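Local coordinates for VP4 CORE protein (Bluetongue virus, PDB 2JHP), which caps the viral messenger RNA inside the bluetongue virus core, combining several capping activities, methyl transfer among them, in one elongated chain, at residues Lys178-Ala190 and Phe381-Val393. Residues are numbered along the deposited sequence; the frame is centred on the assembly and turned at random.
Sequences KLVSMLDYIVYSA and FLKKRLFEHLHIV. With GUN (guanine), chain D; SAH (S-adenosyl-L-homocysteine), chain C.
Tyr-185 lies against Leu-386 where the axes of helices 178-186 and 381-391 come within 8.6 Å, running at 34° to each other. The flat phenol ring lets Leu-386 CD1 approach one face centrally in a CH-pi contact, 3.8 Å from the ring centroid; Met-182 O sits over the opposite face, and Leu-390 CD1 meets the edge. Further on, the side chains of His-391 and Tyr-188 run antiparallel past each other, with Tyr-188 CB over the centre of one imidazole face. His-391 NE2 reaches Tyr-185 O (2.7 Å) nearly in the imidazole plane, through a bent bond (N-H...O 138°), while ND1 bonds to Arg-350. At the other end Lys-383, its chain bent at chi3, brings NZ to Asp-184 OD2 at 2.8 Å, on the anti side of the carboxylate; Asp-176 is a second acidic partner. Between these polar contacts lies guanine, over one face of the Phe-387 ring with guanine N1 above its centre. Asp-184 O accepts hydrogen bonds from guanine N2 (3.0 Å) and guanine N1. The pocket thus combines an aromatic platform with a backbone acceptor that reads the purine's donor edge, consistent with selecting guanine, while two carboxylates position the lysine chain beside guanine N2.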
loop_
_atom_site.group_PDB
_atom_site.type_symbol
_atom_site.label_atom_id
_atom_site.label_comp_id
_atom_site.label_asym_id
_atom_site.label_seq_id
_atom_site.Cartn_x
_atom_site.Cartn_y
_atom_site.Cartn_z
ATOM N N LYS A 178 13.007 3.140 23.773
ATOM C CA LYS A 178 13.905 4.029 23.032
ATOM C C LYS A 178 15.004 3.351 22.209
ATOM O O LYS A 178 15.160 3.649 21.014
ATOM C CB LYS A 178 14.489 5.053 24.009
ATOM C CG LYS A 178 15.696 5.835 23.568
ATOM C CD LYS A 178 16.326 6.493 24.809
ATOM C CE LYS A 178 17.856 6.474 24.748
ATOM N NZ LYS A 178 18.526 6.743 26.053
ATOM N N LEU A 179 15.736 2.434 22.836
ATOM C CA LEU A 179 16.915 1.828 22.208
ATOM C C LEU A 179 16.652 0.725 21.167
ATOM O O LEU A 179 17.484 0.522 20.275
ATOM C CB LEU A 179 17.942 1.396 23.272
ATOM C CG LEU A 179 18.819 2.565 23.762
ATOM C CD1 LEU A 179 19.541 2.270 25.098
ATOM C CD2 LEU A 179 19.813 3.015 22.671
ATOM N N VAL A 180 15.522 0.020 21.268
ATOM C CA VAL A 180 15.111 -0.877 20.176
ATOM C C VAL A 180 14.380 -0.116 19.068
ATOM O O VAL A 180 14.440 -0.490 17.896
ATOM C CB VAL A 180 14.338 -2.192 20.633
ATOM C CG1 VAL A 180 14.071 -2.224 22.120
ATOM C CG2 VAL A 180 13.061 -2.421 19.825
ATOM N N SER A 181 13.704 0.958 19.455
ATOM C CA SER A 181 13.082 1.855 18.508
ATOM C C SER A 181 14.158 2.505 17.656
ATOM O O SER A 181 13.942 2.783 16.473
ATOM C CB SER A 181 12.279 2.923 19.242
ATOM O OG SER A 181 10.938 2.527 19.373
ATOM N N MET A 182 15.319 2.745 18.265
ATOM C CA MET A 182 16.447 3.336 17.544
ATOM C C MET A 182 16.805 2.462 16.337
ATOM O O MET A 182 16.742 2.928 15.201
ATOM C CB MET A 182 17.644 3.539 18.470
ATOM C CG MET A 182 18.762 4.317 17.887
ATOM S SD MET A 182 20.248 3.653 18.599
ATOM C CE MET A 182 21.360 4.997 18.346
ATOM N N LEU A 183 17.117 1.192 16.594
ATOM C CA LEU A 183 17.354 0.218 15.538
ATOM C C LEU A 183 16.180 0.122 14.566
ATOM O O LEU A 183 16.392 -0.026 13.371
ATOM C CB LEU A 183 17.684 -1.161 16.119
ATOM C CG LEU A 183 18.871 -1.308 17.090
ATOM C CD1 LEU A 183 18.810 -2.653 17.772
ATOM C CD2 LEU A 183 20.230 -1.103 16.410
ATOM N N ASP A 184 14.954 0.242 15.071
ATOM C CA ASP A 184 13.758 0.155 14.229
ATOM C C ASP A 184 13.730 1.075 13.019
ATOM O O ASP A 184 13.356 0.636 11.928
ATOM C CB ASP A 184 12.497 0.402 15.042
ATOM C CG ASP A 184 12.000 -0.829 15.721
ATOM O OD1 ASP A 184 12.494 -1.928 15.401
ATOM O OD2 ASP A 184 11.110 -0.691 16.587
ATOM N N TYR A 185 14.087 2.353 13.207
ATOM C CA TYR A 185 14.093 3.290 12.089
ATOM C C TYR A 185 15.422 3.391 11.323
ATOM O O TYR A 185 15.441 3.844 10.185
ATOM C CB TYR A 185 13.603 4.658 12.535
ATOM C CG TYR A 185 14.533 5.398 13.454
ATOM C CD1 TYR A 185 15.656 6.059 12.962
ATOM C CD2 TYR A 185 14.273 5.474 14.820
ATOM C CE1 TYR A 185 16.507 6.748 13.812
ATOM C CE2 TYR A 185 15.110 6.163 15.668
ATOM C CZ TYR A 185 16.225 6.801 15.159
ATOM O OH TYR A 185 17.061 7.499 16.002
ATOM N N ILE A 186 16.532 3.003 11.934
ATOM C CA ILE A 186 17.809 3.126 11.236
ATOM C C ILE A 186 18.152 1.881 10.414
ATOM O O ILE A 186 18.756 2.000 9.360
ATOM C CB ILE A 186 18.980 3.525 12.191
ATOM C CG1 ILE A 186 20.168 4.121 11.416
ATOM C CG2 ILE A 186 19.420 2.336 13.048
ATOM C CD1 ILE A 186 19.928 5.489 10.781
ATOM N N VAL A 187 17.773 0.695 10.891
ATOM C CA VAL A 187 18.092 -0.555 10.185
ATOM C C VAL A 187 17.105 -0.796 9.041
ATOM O O VAL A 187 15.915 -1.005 9.276
ATOM C CB VAL A 187 18.104 -1.785 11.133
ATOM C CG1 VAL A 187 18.412 -3.082 10.355
ATOM C CG2 VAL A 187 19.097 -1.595 12.279
ATOM N N TYR A 188 17.602 -0.748 7.809
ATOM C CA TYR A 188 16.783 -1.078 6.620
ATOM C C TYR A 188 17.559 -1.729 5.455
ATOM O O TYR A 188 17.186 -2.792 4.991
ATOM C CB TYR A 188 15.985 0.137 6.119
ATOM C CG TYR A 188 15.319 -0.118 4.786
ATOM C CD1 TYR A 188 14.250 -1.036 4.668
ATOM C CD2 TYR A 188 15.756 0.527 3.631
ATOM C CE1 TYR A 188 13.642 -1.290 3.463
ATOM C CE2 TYR A 188 15.142 0.268 2.403
ATOM C CZ TYR A 188 14.088 -0.643 2.343
ATOM O OH TYR A 188 13.464 -0.903 1.145
ATOM N N SER A 189 18.610 -1.062 4.985
ATOM C CA SER A 189 19.359 -1.509 3.801
ATOM C C SER A 189 20.793 -1.924 4.082
ATOM O O SER A 189 21.444 -2.493 3.211
ATOM C CB SER A 189 19.330 -0.460 2.666
ATOM O OG SER A 189 20.103 0.688 2.972
ATOM N N ALA A 190 21.280 -1.647 5.291
ATOM C CA ALA A 190 22.642 -2.027 5.679
ATOM C C ALA A 190 22.781 -3.545 5.794
ATOM O O ALA A 190 21.970 -4.187 6.462
ATOM C CB ALA A 190 23.024 -1.365 6.984
ATOM N N PHE A 381 4.390 7.520 15.604
ATOM C CA PHE A 381 4.380 8.211 14.328
ATOM C C PHE A 381 5.695 8.936 14.036
ATOM O O PHE A 381 6.060 9.121 12.874
ATOM C CB PHE A 381 3.168 9.133 14.242
ATOM C CG PHE A 381 1.854 8.399 14.330
ATOM C CD1 PHE A 381 0.981 8.622 15.393
ATOM C CD2 PHE A 381 1.494 7.470 13.346
ATOM C CE1 PHE A 381 -0.236 7.940 15.477
ATOM C CE2 PHE A 381 0.288 6.784 13.419
ATOM C CZ PHE A 381 -0.579 7.023 14.491
ATOM N N LEU A 382 6.414 9.334 15.082
ATOM C CA LEU A 382 7.765 9.852 14.882
ATOM C C LEU A 382 8.633 8.744 14.282
ATOM O O LEU A 382 9.281 8.942 13.255
ATOM C CB LEU A 382 8.375 10.400 16.187
ATOM C CG LEU A 382 9.813 10.943 16.100
ATOM C CD1 LEU A 382 9.955 12.049 15.025
ATOM C CD2 LEU A 382 10.311 11.443 17.433
ATOM N N LYS A 383 8.616 7.572 14.911
ATOM C CA LYS A 383 9.382 6.443 14.410
ATOM C C LYS A 383 9.071 6.179 12.937
ATOM O O LYS A 383 9.981 6.096 12.128
ATOM C CB LYS A 383 9.141 5.191 15.248
ATOM C CG LYS A 383 10.224 4.152 15.074
ATOM C CD LYS A 383 10.165 3.083 16.136
ATOM C CE LYS A 383 9.032 2.115 15.899
ATOM N NZ LYS A 383 8.996 1.077 16.966
ATOM N N LYS A 384 7.791 6.082 12.595
ATOM C CA LYS A 384 7.372 5.892 11.206
ATOM C C LYS A 384 8.050 6.879 10.267
ATOM O O LYS A 384 8.723 6.478 9.314
ATOM C CB LYS A 384 5.843 5.996 11.077
ATOM C CG LYS A 384 5.266 5.442 9.772
ATOM C CD LYS A 384 3.756 5.240 9.878
ATOM C CE LYS A 384 3.049 5.319 8.523
ATOM N NZ LYS A 384 3.008 6.718 7.985
ATOM N N ARG A 385 7.874 8.165 10.570
ATOM C CA ARG A 385 8.371 9.279 9.770
ATOM C C ARG A 385 9.894 9.345 9.627
ATOM O O ARG A 385 10.400 9.800 8.599
ATOM C CB ARG A 385 7.890 10.595 10.362
ATOM C CG ARG A 385 6.457 10.937 10.065
ATOM C CD ARG A 385 6.293 12.429 10.225
ATOM N NE ARG A 385 4.974 12.818 10.715
ATOM C CZ ARG A 385 4.695 14.025 11.196
ATOM N NH1 ARG A 385 5.651 14.951 11.251
ATOM N NH2 ARG A 385 3.470 14.305 11.622
ATOM N N LEU A 386 10.618 8.933 10.664
ATOM C CA LEU A 386 12.067 8.865 10.594
ATOM C C LEU A 386 12.444 7.766 9.590
ATOM O O LEU A 386 13.197 7.990 8.651
ATOM C CB LEU A 386 12.671 8.589 11.984
ATOM C CG LEU A 386 12.669 9.670 13.076
ATOM C CD1 LEU A 386 13.099 9.095 14.423
ATOM C CD2 LEU A 386 13.578 10.836 12.720
ATOM N N PHE A 387 11.892 6.584 9.803
ATOM C CA PHE A 387 12.079 5.450 8.927
ATOM C C PHE A 387 11.903 5.829 7.460
ATOM O O PHE A 387 12.794 5.584 6.646
ATOM C CB PHE A 387 11.076 4.350 9.309
ATOM C CG PHE A 387 11.348 3.026 8.662
ATOM C CD1 PHE A 387 12.586 2.421 8.789
ATOM C CD2 PHE A 387 10.347 2.368 7.955
ATOM C CE1 PHE A 387 12.837 1.200 8.209
ATOM C CE2 PHE A 387 10.580 1.126 7.381
ATOM C CZ PHE A 387 11.830 0.538 7.509
ATOM N N GLU A 388 10.756 6.434 7.139
ATOM C CA GLU A 388 10.411 6.808 5.767
ATOM C C GLU A 388 11.329 7.890 5.203
ATOM O O GLU A 388 11.624 7.917 4.003
ATOM C CB GLU A 388 8.970 7.296 5.699
ATOM C CG GLU A 388 7.915 6.211 5.985
ATOM C CD GLU A 388 6.522 6.774 6.282
ATOM O OE1 GLU A 388 6.395 7.999 6.525
ATOM O OE2 GLU A 388 5.548 5.982 6.268
ATOM N N HIS A 389 11.784 8.785 6.069
ATOM C CA HIS A 389 12.588 9.885 5.612
ATOM C C HIS A 389 14.010 9.445 5.309
ATOM O O HIS A 389 14.637 9.931 4.361
ATOM C CB HIS A 389 12.573 11.044 6.603
ATOM C CG HIS A 389 13.236 12.273 6.069
ATOM N ND1 HIS A 389 14.359 12.823 6.645
ATOM C CD2 HIS A 389 12.974 13.016 4.966
ATOM C CE1 HIS A 389 14.740 13.875 5.943
ATOM N NE2 HIS A 389 13.920 14.010 4.914
ATOM N N LEU A 390 14.517 8.528 6.116
ATOM C CA LEU A 390 15.876 8.057 5.951
ATOM C C LEU A 390 16.026 7.133 4.737
ATOM O O LEU A 390 17.054 7.177 4.047
ATOM C CB LEU A 390 16.380 7.383 7.232
ATOM C CG LEU A 390 16.556 8.300 8.461
ATOM C CD1 LEU A 390 17.036 7.519 9.661
ATOM C CD2 LEU A 390 17.498 9.487 8.208
ATOM N N HIS A 391 14.985 6.349 4.454
ATOM C CA HIS A 391 15.115 5.183 3.594
ATOM C C HIS A 391 14.321 5.227 2.288
ATOM O O HIS A 391 14.315 4.245 1.551
ATOM C CB HIS A 391 14.764 3.905 4.390
ATOM C CG HIS A 391 15.592 3.720 5.623
ATOM N ND1 HIS A 391 16.962 3.611 5.583
ATOM C CD2 HIS A 391 15.244 3.628 6.927
ATOM C CE1 HIS A 391 17.426 3.465 6.810
ATOM N NE2 HIS A 391 16.402 3.469 7.644
ATOM N N ILE A 392 13.646 6.340 2.012
ATOM C CA ILE A 392 12.897 6.507 0.758
ATOM C C ILE A 392 13.508 7.661 -0.025
ATOM O O ILE A 392 13.772 8.735 0.525
ATOM C CB ILE A 392 11.397 6.825 1.014
ATOM C CG1 ILE A 392 10.653 5.591 1.518
ATOM C CG2 ILE A 392 10.718 7.385 -0.237
ATOM C CD1 ILE A 392 9.325 5.896 2.208
ATOM N N VAL A 393 13.740 7.441 -1.311
ATOM C CA VAL A 393 14.175 8.532 -2.165
ATOM C C VAL A 393 12.994 9.454 -2.434
ATOM O O VAL A 393 11.949 9.035 -2.927
ATOM C CB VAL A 393 14.793 8.042 -3.496
ATOM C CG1 VAL A 393 15.454 9.214 -4.223
ATOM C CG2 VAL A 393 15.810 6.940 -3.231
HETATM N N9 GUN D . 6.443 1.921 11.188
HETATM C C8 GUN D . 5.852 0.951 10.484
HETATM N N7 GUN D . 6.747 0.008 10.185
HETATM C C5 GUN D . 7.914 0.373 10.704
HETATM C C6 GUN D . 9.172 -0.223 10.701
HETATM O O6 GUN D . 9.353 -1.303 10.138
HETATM N N1 GUN D . 10.224 0.436 11.361
HETATM C C2 GUN D . 9.955 1.677 11.989
HETATM N N2 GUN D . 10.926 2.322 12.608
HETATM N N3 GUN D . 8.725 2.224 11.976
HETATM C C4 GUN D . 7.717 1.595 11.349
HETATM N N SAH C . 23.573 0.424 23.701
HETATM C CA SAH C . 23.348 0.047 25.133
HETATM C CB SAH C . 23.332 1.264 26.062
HETATM C CG SAH C . 24.648 2.036 26.085
HETATM S SD SAH C . 25.486 1.853 27.674
HETATM C C SAH C . 22.063 -0.763 25.276
HETATM O O SAH C . 21.149 -0.656 24.456
HETATM O OXT SAH C . 21.920 -1.552 26.210
HETATM C "C5'" SAH C . 27.012 2.629 27.108
HETATM C "C4'" SAH C . 28.095 1.573 26.987
HETATM O "O4'" SAH C . 29.207 2.078 26.294
HETATM C "C3'" SAH C . 28.625 1.098 28.329
HETATM O "O3'" SAH C . 28.111 -0.189 28.555
HETATM C "C2'" SAH C . 30.139 1.079 28.179
HETATM O "O2'" SAH C . 30.669 -0.186 28.490
HETATM C "C1'" SAH C . 30.334 1.335 26.701
HETATM N N9 SAH C . 31.544 2.074 26.312
HETATM C C8 SAH C . 32.152 3.127 26.945
HETATM N N7 SAH C . 33.217 3.507 26.201
HETATM C C5 SAH C . 33.287 2.724 25.103
HETATM C C6 SAH C . 34.163 2.678 24.023
HETATM N N6 SAH C . 35.177 3.533 23.946
HETATM N N1 SAH C . 33.973 1.734 23.029
HETATM C C2 SAH C . 32.924 0.846 23.106
HETATM N N3 SAH C . 32.056 0.902 24.181
HETATM C C4 SAH C . 32.237 1.822 25.161
#